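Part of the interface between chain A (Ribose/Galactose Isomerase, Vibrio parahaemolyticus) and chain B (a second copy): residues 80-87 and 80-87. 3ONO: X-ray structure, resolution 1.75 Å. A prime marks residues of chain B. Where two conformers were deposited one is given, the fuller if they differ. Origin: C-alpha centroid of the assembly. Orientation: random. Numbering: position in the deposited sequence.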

ATOM      1  N   ALA A  80      16.380   2.261 -10.615  1.00 18.76           N
ATOM      2  CA  ALA A  80      17.535   2.304  -9.718  1.00 19.49           C
ATOM      3  C   ALA A  80      17.806   0.925  -9.101  1.00 19.28           C
ATOM      4  O   ALA A  80      18.946   0.521  -8.952  1.00 17.66           O
ATOM      5  CB  ALA A  80      17.333   3.363  -8.625  1.00 20.70           C
ATOM      6  N   LEU A  81      16.748   0.209  -8.748  0.63 18.54           N
ATOM      7  CA  LEU A  81      16.886  -1.116  -8.141  0.63 18.78           C
ATOM      8  C   LEU A  81      17.520  -2.104  -9.116  0.63 20.90           C
ATOM      9  O   LEU A  81      18.415  -2.898  -8.756  0.63 20.14           O
ATOM     10  CB  LEU A  81      15.485  -1.580  -7.729  0.63 18.96           C
ATOM     11  CG  LEU A  81      15.006  -3.000  -7.488  0.63 24.52           C
ATOM     12  CD1 LEU A  81      13.543  -2.878  -7.119  0.63 13.22           C
ATOM     13  CD2 LEU A  81      15.146  -3.902  -8.689  0.63 30.27           C
HETATM   14  N   MSE A  82      17.085  -2.053 -10.372  1.00 17.14           N
HETATM   15  CA  MSE A  82      17.608  -3.010 -11.355  1.00 16.13           C
HETATM   16  C   MSE A  82      19.028  -2.636 -11.783  1.00 17.92           C
HETATM   17  O   MSE A  82      19.870  -3.519 -12.041  1.00 18.57           O
HETATM   18  CB  MSE A  82      16.659  -3.116 -12.535  1.00 19.65           C
HETATM   19  CG  MSE A  82      15.291  -3.649 -12.089  1.00 20.85           C
HETATM   20 SE   MSE A  82      14.106  -3.907 -13.592  0.67 26.33          SE
HETATM   21  CE  MSE A  82      14.212  -2.095 -14.280  1.00 19.08           C
ATOM     22  N   SER A  83      19.293  -1.330 -11.813  1.00 16.64           N
ATOM     23  CA  SER A  83      20.634  -0.797 -12.139  1.00 19.29           C
ATOM     24  C   SER A  83      21.654  -1.151 -11.055  1.00 21.39           C
ATOM     25  O   SER A  83      22.802  -1.476 -11.351  1.00 20.99           O
ATOM     26  CB  SER A  83      20.542   0.735 -12.303  1.00 20.40           C
ATOM     27  OG  SER A  83      21.833   1.323 -12.486  1.00 20.45           O
ATOM     28  N   CYS A  84      21.245  -1.110  -9.792  1.00 18.65           N
ATOM     29  CA  CYS A  84      22.156  -1.515  -8.697  1.00 15.96           C
ATOM     30  C   CYS A  84      22.409  -3.023  -8.689  1.00 18.19           C
ATOM     31  O   CYS A  84      23.556  -3.479  -8.532  1.00 18.56           O
ATOM     32  CB  CYS A  84      21.557  -1.112  -7.346  1.00 17.21           C
ATOM     33  SG  CYS A  84      21.694   0.661  -7.019  1.00 20.55           S
ATOM     34  N   ASN A  85      21.342  -3.806  -8.809  1.00 18.39           N
ATOM     35  CA  ASN A  85      21.469  -5.258  -8.620  1.00 16.55           C
ATOM     36  C   ASN A  85      22.322  -5.975  -9.658  1.00 16.65           C
ATOM     37  O   ASN A  85      22.842  -7.067  -9.393  1.00 17.69           O
ATOM     38  CB  ASN A  85      20.088  -5.921  -8.509  1.00 16.72           C
ATOM     39  CG  ASN A  85      19.526  -5.859  -7.072  1.00 18.68           C
ATOM     40  OD1 ASN A  85      20.124  -6.424  -6.158  1.00 18.92           O
ATOM     41  ND2 ASN A  85      18.400  -5.173  -6.875  1.00 18.05           N
ATOM     42  N   LEU A  86      22.511  -5.376 -10.833  1.00 16.64           N
ATOM     43  CA  LEU A  86      23.377  -6.030 -11.820  1.00 17.31           C
ATOM     44  C   LEU A  86      24.818  -6.105 -11.345  1.00 20.37           C
ATOM     45  O   LEU A  86      25.568  -6.982 -11.763  1.00 22.36           O
ATOM     46  CB  LEU A  86      23.330  -5.314 -13.181  1.00 16.87           C
ATOM     47  CG  LEU A  86      23.975  -3.927 -13.239  1.00 16.04           C
ATOM     48  CD1 LEU A  86      25.440  -4.026 -13.725  1.00 15.31           C
ATOM     49  CD2 LEU A  86      23.174  -3.019 -14.191  1.00 18.65           C
ATOM     50  N   HIS A  87      25.224  -5.190 -10.473  1.00 18.62           N
ATOM     51  CA  HIS A  87      26.643  -5.129 -10.087  1.00 18.77           C
ATOM     52  C   HIS A  87      26.999  -6.129  -9.004  1.00 18.06           C
ATOM     53  O   HIS A  87      26.284  -6.253  -8.016  1.00 17.48           O
ATOM     54  CB  HIS A  87      26.998  -3.725  -9.594  1.00 19.25           C
ATOM     55  CG  HIS A  87      26.844  -2.666 -10.642  1.00 20.07           C
ATOM     56  ND1 HIS A  87      27.839  -2.370 -11.558  1.00 19.46           N
ATOM     57  CD2 HIS A  87      25.811  -1.834 -10.919  1.00 19.99           C
ATOM     58  CE1 HIS A  87      27.416  -1.399 -12.353  1.00 20.04           C
ATOM     59  NE2 HIS A  87      26.184  -1.063 -11.989  1.00 19.91           N
TER
ATOM     60  N   ALA B  80      13.848 -13.078  -4.826  1.00 18.76           N
ATOM     61  CA  ALA B  80      13.674 -13.472  -6.224  1.00 19.49           C
ATOM     62  C   ALA B  80      14.050 -12.325  -7.171  1.00 19.28           C
ATOM     63  O   ALA B  80      14.651 -12.543  -8.210  1.00 17.66           O
ATOM     64  CB  ALA B  80      12.236 -13.944  -6.479  1.00 20.70           C
ATOM     65  N   LEU B  81      13.694 -11.103  -6.802  0.63 18.54           N
ATOM     66  CA  LEU B  81      13.991  -9.933  -7.631  0.63 18.78           C
ATOM     67  C   LEU B  81      15.497  -9.711  -7.749  0.63 20.90           C
ATOM     68  O   LEU B  81      16.034  -9.429  -8.841  0.63 20.14           O
ATOM     69  CB  LEU B  81      13.311  -8.725  -6.981  0.63 18.96           C
ATOM     70  CG  LEU B  81      13.655  -7.256  -7.152  0.63 24.52           C
ATOM     71  CD1 LEU B  81      12.677  -6.505  -6.275  0.63 13.22           C
ATOM     72  CD2 LEU B  81      15.064  -6.909  -6.743  0.63 30.27           C
HETATM   73  N   MSE B  82      16.202  -9.859  -6.632  1.00 17.14           N
HETATM   74  CA  MSE B  82      17.648  -9.607  -6.655  1.00 16.13           C
HETATM   75  C   MSE B  82      18.396 -10.756  -7.334  1.00 17.92           C
HETATM   76  O   MSE B  82      19.410 -10.537  -8.024  1.00 18.57           O
HETATM   77  CB  MSE B  82      18.153  -9.342  -5.248  1.00 19.65           C
HETATM   78  CG  MSE B  82      17.498  -8.085  -4.661  1.00 20.85           C
HETATM   79 SE   MSE B  82      18.215  -7.659  -2.918  0.67 26.33          SE
HETATM   80  CE  MSE B  82      17.834  -9.373  -2.090  1.00 19.08           C
ATOM     81  N   SER B  83      17.861 -11.965  -7.165  1.00 16.64           N
ATOM     82  CA  SER B  83      18.416 -13.176  -7.809  1.00 19.29           C
ATOM     83  C   SER B  83      18.249 -13.129  -9.328  1.00 21.39           C
ATOM     84  O   SER B  83      19.140 -13.533 -10.073  1.00 20.99           O
ATOM     85  CB  SER B  83      17.707 -14.423  -7.235  1.00 20.40           C
ATOM     86  OG  SER B  83      18.106 -15.615  -7.916  1.00 20.45           O
ATOM     87  N   CYS B  84      17.119 -12.619  -9.805  1.00 18.65           N
ATOM     88  CA  CYS B  84      16.924 -12.470 -11.266  1.00 15.96           C
ATOM     89  C   CYS B  84      17.806 -11.369 -11.853  1.00 18.19           C
ATOM     90  O   CYS B  84      18.430 -11.546 -12.915  1.00 18.56           O
ATOM     91  CB  CYS B  84      15.459 -12.135 -11.562  1.00 17.21           C
ATOM     92  SG  CYS B  84      14.365 -13.565 -11.400  1.00 20.55           S
ATOM     93  N   ASN B  85      17.828 -10.211 -11.200  1.00 18.39           N
ATOM     94  CA  ASN B  85      18.494  -9.042 -11.793  1.00 16.55           C
ATOM     95  C   ASN B  85      20.001  -9.171 -11.961  1.00 16.65           C
ATOM     96  O   ASN B  85      20.598  -8.478 -12.796  1.00 17.69           O
ATOM     97  CB  ASN B  85      18.147  -7.761 -11.022  1.00 16.72           C
ATOM     98  CG  ASN B  85      16.810  -7.144 -11.489  1.00 18.68           C
ATOM     99  OD1 ASN B  85      16.692  -6.751 -12.648  1.00 18.92           O
ATOM    100  ND2 ASN B  85      15.816  -7.072 -10.604  1.00 18.05           N
ATOM    101  N   LEU B  86      20.640 -10.065 -11.210  1.00 16.64           N
ATOM    102  CA  LEU B  86      22.084 -10.238 -11.403  1.00 17.31           C
ATOM    103  C   LEU B  86      22.407 -10.795 -12.779  1.00 20.37           C
ATOM    104  O   LEU B  86      23.497 -10.576 -13.300  1.00 22.36           O
ATOM    105  CB  LEU B  86      22.696 -11.156 -10.330  1.00 16.87           C
ATOM    106  CG  LEU B  86      22.308 -12.635 -10.402  1.00 16.04           C
ATOM    107  CD1 LEU B  86      23.360 -13.438 -11.203  1.00 15.31           C
ATOM    108  CD2 LEU B  86      22.188 -13.214  -8.981  1.00 18.65           C
ATOM    109  N   HIS B  87      21.474 -11.521 -13.381  1.00 18.62           N
ATOM    110  CA  HIS B  87      21.782 -12.200 -14.649  1.00 18.77           C
ATOM    111  C   HIS B  87      21.657 -11.283 -15.851  1.00 18.06           C
ATOM    112  O   HIS B  87      20.680 -10.553 -15.974  1.00 17.48           O
ATOM    113  CB  HIS B  87      20.852 -13.398 -14.849  1.00 19.25           C
ATOM    114  CG  HIS B  87      21.010 -14.458 -13.802  1.00 20.07           C
ATOM    115  ND1 HIS B  87      21.968 -15.453 -13.884  1.00 19.46           N
ATOM    116  CD2 HIS B  87      20.330 -14.677 -12.651  1.00 19.99           C
ATOM    117  CE1 HIS B  87      21.867 -16.237 -12.821  1.00 20.04           C
ATOM    118  NE2 HIS B  87      20.884 -15.780 -12.054  1.00 19.91           N
TER
HETATM  119  O   HOH W   1      18.971  -5.593 -13.891  1.00 21.39           O
HETATM  120  O   HOH W   2      21.444  -8.870  -6.754  1.00 21.39           O
HETATM  121  O   HOH W   3      25.852  -9.580 -13.344  0.47 19.31           O
HETATM  122  O   HOH W   4      26.123  -9.020 -13.206  0.47 19.31           O

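How does the chain B helix first meet its partner? Ala80′ lies out of reach, so contact begins at Leu81′. Its CA-to-CB bond points sideways, yet the end of the side chain comes nearer, and CD2 of Leu81′ packs 3.6 Å from CD2 of Leu81. This apolar pair joins equivalent atoms across the exact two-fold axis. The same methyl, Leu81′ CD2, also lies 3.8 Å from ND2 of Asn85.

What does Met82′, a selenomethionine, contribute if its end leads away? Its closest approach is from CG of Met82′, 3.4 Å from OD1 of Asn85. Its backbone joins in through solvent, since water 2 lies within hydrogen-bonding distance of both partners, 2.9 Å from Met82′ O and 2.8 Å from Asn85 OD1. Ser83′ and Cys84′ then make no contact, as Ser83′ points away and Cys84′ is out of reach.

Why is Asn85′ the centre of the contact? It points toward chain A and has more area covered than any other residue of its stretch. Its CB lies 3.7 Å from CB of Asn85, leaving little room between the helices here. No direct hydrogen bond crosses between the stretches; instead ND2 of Asn85′ donates to Leu81′ O, one turn back, at 3.0 Å, tethering the amide to its own helix. Its OD1 approaches Met82 CG at 3.4 Å and lies 2.8 Å from water 1, which is also in hydrogen-bonding reach of Met82 O.

How does the contact close? At Leu86′ the backbones themselves draw near, with CA of Leu86′ 4.4 Å from CA of Leu86 and 3.8 Å from Asn85 O, while the end of its side chain leads away. Water 4 donates to Leu86′ O at 3.1 Å and Leu86 O at 2.6 Å, linking the two carbonyls. His87′ points away and takes no part.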